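Local coordinates for uncharacterized novel protein (PDB 3FJV) that is of unknown function, a DUF3501 family protein of Burkholderia pseudomallei built around an antiparallel beta sheet flanked by helices, at residues Leu108-Glu122 against Lys158-His171. Residues are numbered along the deposited sequence; the frame is centred on the assembly and turned at random. Where two conformers were deposited one is given.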
loop_
_atom_site.group_PDB
_atom_site.type_symbol
_atom_site.label_atom_id
_atom_site.label_comp_id
_atom_site.label_asym_id
_atom_site.label_seq_id
_atom_site.Cartn_x
_atom_site.Cartn_y
_atom_site.Cartn_z
ATOM N N LEU A 108 -8.312 11.534 -0.125
ATOM C CA LEU A 108 -7.582 11.747 -1.386
ATOM C C LEU A 108 -7.842 10.693 -2.445
ATOM O O LEU A 108 -7.158 10.651 -3.468
ATOM C CB LEU A 108 -6.091 11.832 -1.093
ATOM C CG LEU A 108 -5.669 13.034 -0.239
ATOM C CD1 LEU A 108 -4.175 13.054 -0.121
ATOM C CD2 LEU A 108 -6.158 14.341 -0.779
ATOM N N VAL A 109 -8.866 9.860 -2.254
ATOM C CA VAL A 109 -9.190 8.857 -3.271
ATOM C C VAL A 109 -9.236 9.493 -4.675
ATOM O O VAL A 109 -9.796 10.569 -4.893
ATOM C CB VAL A 109 -10.535 8.158 -2.964
ATOM C CG1 VAL A 109 -11.629 9.185 -2.900
ATOM C CG2 VAL A 109 -10.825 7.088 -4.006
ATOM N N GLY A 110 -8.584 8.844 -5.621
ATOM C CA GLY A 110 -8.589 9.313 -7.008
ATOM C C GLY A 110 -7.592 10.428 -7.286
ATOM O O GLY A 110 -7.516 10.912 -8.399
ATOM N N ILE A 111 -6.792 10.817 -6.304
ATOM C CA ILE A 111 -5.784 11.886 -6.544
ATOM C C ILE A 111 -4.780 11.553 -7.642
ATOM O O ILE A 111 -4.329 12.433 -8.372
ATOM C CB ILE A 111 -5.042 12.285 -5.238
ATOM C CG1 ILE A 111 -4.340 13.624 -5.434
ATOM C CG2 ILE A 111 -4.074 11.182 -4.750
ATOM C CD1 ILE A 111 -3.854 14.267 -4.130
ATOM N N GLU A 112 -4.430 10.286 -7.778
ATOM C CA GLU A 112 -3.493 9.860 -8.820
ATOM C C GLU A 112 -3.945 10.174 -10.249
ATOM O O GLU A 112 -3.125 10.195 -11.151
ATOM C CB GLU A 112 -3.171 8.380 -8.684
ATOM C CG GLU A 112 -4.318 7.398 -9.004
ATOM C CD GLU A 112 -5.317 7.217 -7.841
ATOM O OE1 GLU A 112 -5.259 7.979 -6.873
ATOM O OE2 GLU A 112 -6.154 6.309 -7.901
ATOM N N ASP A 113 -5.250 10.400 -10.435
ATOM C CA ASP A 113 -5.840 10.765 -11.727
ATOM C C ASP A 113 -5.883 12.288 -11.944
ATOM O O ASP A 113 -6.229 12.713 -13.028
ATOM C CB ASP A 113 -7.329 10.337 -11.787
ATOM C CG ASP A 113 -7.541 8.890 -11.504
ATOM O OD1 ASP A 113 -6.699 8.082 -11.914
ATOM O OD2 ASP A 113 -8.609 8.549 -10.932
ATOM N N ARG A 114 -5.570 13.088 -10.915
ATOM C CA ARG A 114 -5.796 14.549 -10.936
ATOM C C ARG A 114 -4.501 15.356 -10.947
ATOM O O ARG A 114 -4.538 16.567 -10.949
ATOM C CB ARG A 114 -6.647 14.969 -9.747
ATOM C CG ARG A 114 -7.945 14.234 -9.568
ATOM C CD ARG A 114 -8.742 14.093 -10.835
ATOM N NE ARG A 114 -8.948 15.357 -11.548
ATOM C CZ ARG A 114 -9.628 15.459 -12.688
ATOM N NH1 ARG A 114 -10.195 14.398 -13.210
ATOM N NH2 ARG A 114 -9.775 16.639 -13.291
ATOM N N VAL A 115 -3.369 14.661 -11.037
ATOM C CA VAL A 115 -2.054 15.275 -11.193
ATOM C C VAL A 115 -1.828 15.511 -12.660
ATOM O O VAL A 115 -1.963 14.626 -13.461
ATOM C CB VAL A 115 -0.914 14.373 -10.629
ATOM C CG1 VAL A 115 0.485 14.900 -11.083
ATOM C CG2 VAL A 115 -1.031 14.270 -9.090
ATOM N N PHE A 116 -1.445 16.727 -13.022
ATOM C CA PHE A 116 -1.220 17.092 -14.422
ATOM C C PHE A 116 0.057 17.853 -14.654
ATOM O O PHE A 116 0.520 18.597 -13.777
ATOM C CB PHE A 116 -2.386 17.909 -14.970
ATOM C CG PHE A 116 -2.562 19.253 -14.313
ATOM C CD1 PHE A 116 -3.276 19.362 -13.151
ATOM C CD2 PHE A 116 -2.013 20.397 -14.871
ATOM C CE1 PHE A 116 -3.465 20.571 -12.533
ATOM C CE2 PHE A 116 -2.178 21.632 -14.238
ATOM C CZ PHE A 116 -2.912 21.707 -13.061
ATOM N N LEU A 117 0.615 17.701 -15.860
ATOM C CA LEU A 117 1.767 18.467 -16.329
ATOM C C LEU A 117 1.311 19.463 -17.383
ATOM O O LEU A 117 0.364 19.182 -18.127
ATOM C CB LEU A 117 2.777 17.523 -17.066
ATOM C CG LEU A 117 3.747 16.620 -16.368
ATOM C CD1 LEU A 117 4.450 15.686 -17.343
ATOM C CD2 LEU A 117 4.768 17.469 -15.661
ATOM N N ARG A 118 2.017 20.577 -17.539
ATOM C CA ARG A 118 1.783 21.461 -18.682
ATOM C C ARG A 118 3.107 21.957 -19.243
ATOM O O ARG A 118 3.880 22.606 -18.537
ATOM C CB ARG A 118 0.903 22.649 -18.290
ATOM C CG ARG A 118 0.442 23.457 -19.497
ATOM C CD ARG A 118 -0.068 24.841 -19.143
ATOM N NE ARG A 118 -1.490 24.867 -18.821
ATOM C CZ ARG A 118 -2.435 25.320 -19.642
ATOM N NH1 ARG A 118 -2.115 25.771 -20.851
ATOM N NH2 ARG A 118 -3.706 25.320 -19.251
ATOM N N VAL A 119 3.388 21.624 -20.517
ATOM C CA VAL A 119 4.603 22.098 -21.199
ATOM C C VAL A 119 4.282 23.447 -21.789
ATOM O O VAL A 119 3.402 23.561 -22.642
ATOM C CB VAL A 119 5.041 21.192 -22.370
ATOM C CG1 VAL A 119 6.281 21.775 -23.048
ATOM C CG2 VAL A 119 5.296 19.791 -21.905
ATOM N N ASP A 120 4.957 24.493 -21.332
ATOM C CA ASP A 120 4.700 25.852 -21.882
ATOM C C ASP A 120 3.196 26.169 -21.906
ATOM O O ASP A 120 2.510 25.960 -20.926
ATOM C CB ASP A 120 5.318 25.919 -23.308
ATOM C CG ASP A 120 5.595 27.353 -23.792
ATOM O OD1 ASP A 120 5.921 28.230 -22.956
ATOM O OD2 ASP A 120 5.492 27.585 -25.017
ATOM N N ASP A 121 2.663 26.683 -23.010
ATOM C CA ASP A 121 1.219 26.987 -23.079
ATOM C C ASP A 121 0.416 25.913 -23.779
ATOM O O ASP A 121 -0.659 26.167 -24.272
ATOM C CB ASP A 121 0.982 28.318 -23.760
ATOM C CG ASP A 121 1.488 28.332 -25.173
ATOM O OD1 ASP A 121 2.321 27.438 -25.522
ATOM O OD2 ASP A 121 1.060 29.235 -25.927
ATOM N N GLU A 122 0.892 24.676 -23.781
ATOM C CA GLU A 122 0.143 23.624 -24.465
ATOM C C GLU A 122 -0.965 23.136 -23.525
ATOM O O GLU A 122 -1.004 23.558 -22.346
ATOM C CB GLU A 122 1.131 22.515 -24.865
ATOM C CG GLU A 122 2.292 23.026 -25.746
ATOM C CD GLU A 122 1.850 23.384 -27.164
ATOM O OE1 GLU A 122 0.933 22.704 -27.681
ATOM O OE2 GLU A 122 2.345 24.381 -27.713
ATOM N N LYS A 158 8.840 21.512 -27.564
ATOM C CA LYS A 158 8.990 22.676 -26.664
ATOM C C LYS A 158 9.812 22.262 -25.459
ATOM O O LYS A 158 10.738 22.941 -25.118
ATOM C CB LYS A 158 7.628 23.274 -26.246
ATOM C CG LYS A 158 6.964 24.077 -27.360
ATOM C CD LYS A 158 5.723 24.725 -26.935
ATOM C CE LYS A 158 5.196 25.695 -27.966
ATOM N NZ LYS A 158 3.936 26.248 -27.340
ATOM N N LEU A 159 9.533 21.090 -24.893
ATOM C CA LEU A 159 10.283 20.621 -23.746
ATOM C C LEU A 159 11.785 20.450 -24.039
ATOM O O LEU A 159 12.665 20.950 -23.289
ATOM C CB LEU A 159 9.679 19.308 -23.241
ATOM C CG LEU A 159 10.111 18.852 -21.875
ATOM C CD1 LEU A 159 9.740 19.917 -20.828
ATOM C CD2 LEU A 159 9.518 17.475 -21.567
ATOM N N LYS A 160 12.091 19.781 -25.146
ATOM C CA LYS A 160 13.503 19.591 -25.580
ATOM C C LYS A 160 14.149 20.891 -25.888
ATOM O O LYS A 160 15.347 21.030 -25.704
ATOM C CB LYS A 160 13.582 18.683 -26.801
ATOM C CG LYS A 160 13.240 17.250 -26.444
ATOM C CD LYS A 160 13.093 16.365 -27.680
ATOM C CE LYS A 160 13.054 14.882 -27.321
ATOM N NZ LYS A 160 14.356 14.347 -26.746
ATOM N N ALA A 161 13.361 21.863 -26.322
ATOM C CA ALA A 161 13.860 23.181 -26.558
ATOM C C ALA A 161 14.045 24.013 -25.268
ATOM O O ALA A 161 14.417 25.155 -25.358
ATOM C CB ALA A 161 12.932 23.891 -27.549
ATOM N N GLY A 162 13.755 23.453 -24.091
ATOM C CA GLY A 162 13.942 24.172 -22.801
ATOM C C GLY A 162 12.745 24.971 -22.333
ATOM O O GLY A 162 12.874 25.853 -21.496
ATOM N N ALA A 163 11.551 24.699 -22.858
ATOM C CA ALA A 163 10.388 25.471 -22.417
ATOM C C ALA A 163 10.118 25.156 -20.957
ATOM O O ALA A 163 10.589 24.150 -20.466
ATOM C CB ALA A 163 9.128 25.162 -23.254
ATOM N N PRO A 164 9.345 25.996 -20.281
ATOM C CA PRO A 164 8.948 25.720 -18.865
ATOM C C PRO A 164 8.054 24.522 -18.786
ATOM O O PRO A 164 7.249 24.330 -19.701
ATOM C CB PRO A 164 8.164 26.956 -18.459
ATOM C CG PRO A 164 8.425 27.977 -19.455
ATOM C CD PRO A 164 9.008 27.365 -20.688
ATOM N N LEU A 165 8.239 23.689 -17.753
ATOM C CA LEU A 165 7.336 22.600 -17.460
ATOM C C LEU A 165 6.738 22.809 -16.064
ATOM O O LEU A 165 7.469 23.023 -15.096
ATOM C CB LEU A 165 8.091 21.285 -17.507
ATOM C CG LEU A 165 7.326 20.012 -17.228
ATOM C CD1 LEU A 165 6.181 19.799 -18.201
ATOM C CD2 LEU A 165 8.333 18.851 -17.244
ATOM N N SER A 166 5.418 22.775 -15.978
ATOM C CA SER A 166 4.704 23.031 -14.725
ATOM C C SER A 166 3.917 21.775 -14.340
ATOM O O SER A 166 3.508 20.983 -15.227
ATOM C CB SER A 166 3.761 24.260 -14.923
ATOM O OG SER A 166 4.553 25.396 -15.178
ATOM N N ILE A 167 3.726 21.588 -13.027
ATOM C CA ILE A 167 2.958 20.476 -12.482
ATOM C C ILE A 167 1.918 21.009 -11.493
ATOM O O ILE A 167 2.183 21.945 -10.713
ATOM C CB ILE A 167 3.862 19.425 -11.821
ATOM C CG1 ILE A 167 3.094 18.164 -11.449
ATOM C CG2 ILE A 167 4.540 19.972 -10.580
ATOM C CD1 ILE A 167 4.024 17.076 -10.982
ATOM N N GLY A 168 0.722 20.457 -11.558
ATOM C CA GLY A 168 -0.383 20.849 -10.670
ATOM C C GLY A 168 -1.225 19.667 -10.214
ATOM O O GLY A 168 -0.981 18.528 -10.598
ATOM N N CYS A 169 -2.211 19.948 -9.377
ATOM C CA CYS A 169 -3.218 18.965 -8.999
ATOM C C CYS A 169 -4.562 19.688 -8.803
ATOM O O CYS A 169 -4.614 20.707 -8.108
ATOM C CB CYS A 169 -2.819 18.309 -7.676
ATOM S SG CYS A 169 -3.919 16.950 -7.168
ATOM N N ASP A 170 -5.636 19.128 -9.349
ATOM C CA ASP A 170 -6.954 19.733 -9.220
ATOM C C ASP A 170 -7.942 18.873 -8.445
ATOM O O ASP A 170 -9.144 19.122 -8.512
ATOM C CB ASP A 170 -7.530 20.133 -10.599
ATOM C CG ASP A 170 -7.861 18.944 -11.494
ATOM O OD1 ASP A 170 -7.720 17.765 -11.079
ATOM O OD2 ASP A 170 -8.285 19.200 -12.635
ATOM N N HIS A 171 -7.430 17.886 -7.711
ATOM C CA HIS A 171 -8.222 17.195 -6.729
ATOM C C HIS A 171 -8.828 18.203 -5.710
ATOM O O HIS A 171 -8.127 19.074 -5.190
ATOM C CB HIS A 171 -7.413 16.102 -6.015
ATOM C CG HIS A 171 -8.247 15.149 -5.210
ATOM N ND1 HIS A 171 -8.799 15.490 -3.985
ATOM C CD2 HIS A 171 -8.626 13.866 -5.452
ATOM C CE1 HIS A 171 -9.479 14.458 -3.510
ATOM N NE2 HIS A 171 -9.391 13.458 -4.377
HETATM O O HOH W 1 4.493 25.349 -18.065
#
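F116 lays its ring across the bare backbone of G168, whose CA stands 3.9 Å from the ring centroid of F116, a CH-pi contact over one face. With chi1 at 65°, the ring is swung between its own N and carbonyl carbon and folds over the neighbouring strand; the missing side chain of G168 makes this possible. Beneath it F116 and G168 form a hydrogen-bonded pair, repeated by R118 with S166, and D120 N continues the pattern to P164 O. The tight side is the opposite face: L117 CD2 meets L165 CD1 at 3.7 Å, V119 CG2 touches the same methyl, and V119 CG1 reaches the helix end at K158 and L159. F149, I37 and V35 close over parts of this layer.

At one end R114, bent at chi2 and chi3, grips D170 side-on: NE meets OD1 at 2.7 Å and NH2 meets OD2, the guanidinium and carboxylate planes 15° apart, while Y126 OH also binds D170 OD2. Next to it the buried H171 directs NE2 to V109 O (3.0 Å), with the acceptor in the ring plane.

On the F116 face, packed at the ring against Y126 and A178, the looser part is the R118 and S166 end, where a water donates to R118 O and also meets S166 OG. Beyond the strands K158 places NZ among three carboxylates, 2.7 Å from D121 OD1; D120 OD2 and E122 OE2, the latter doubtfully short, complete the salt-bridge network. This one ammonium would probably ease the repulsion between them. Strands 115-119 and 165-169 are antiparallel neighbours within an eight-stranded antiparallel sheet, flanked by 125-129 and 176-180.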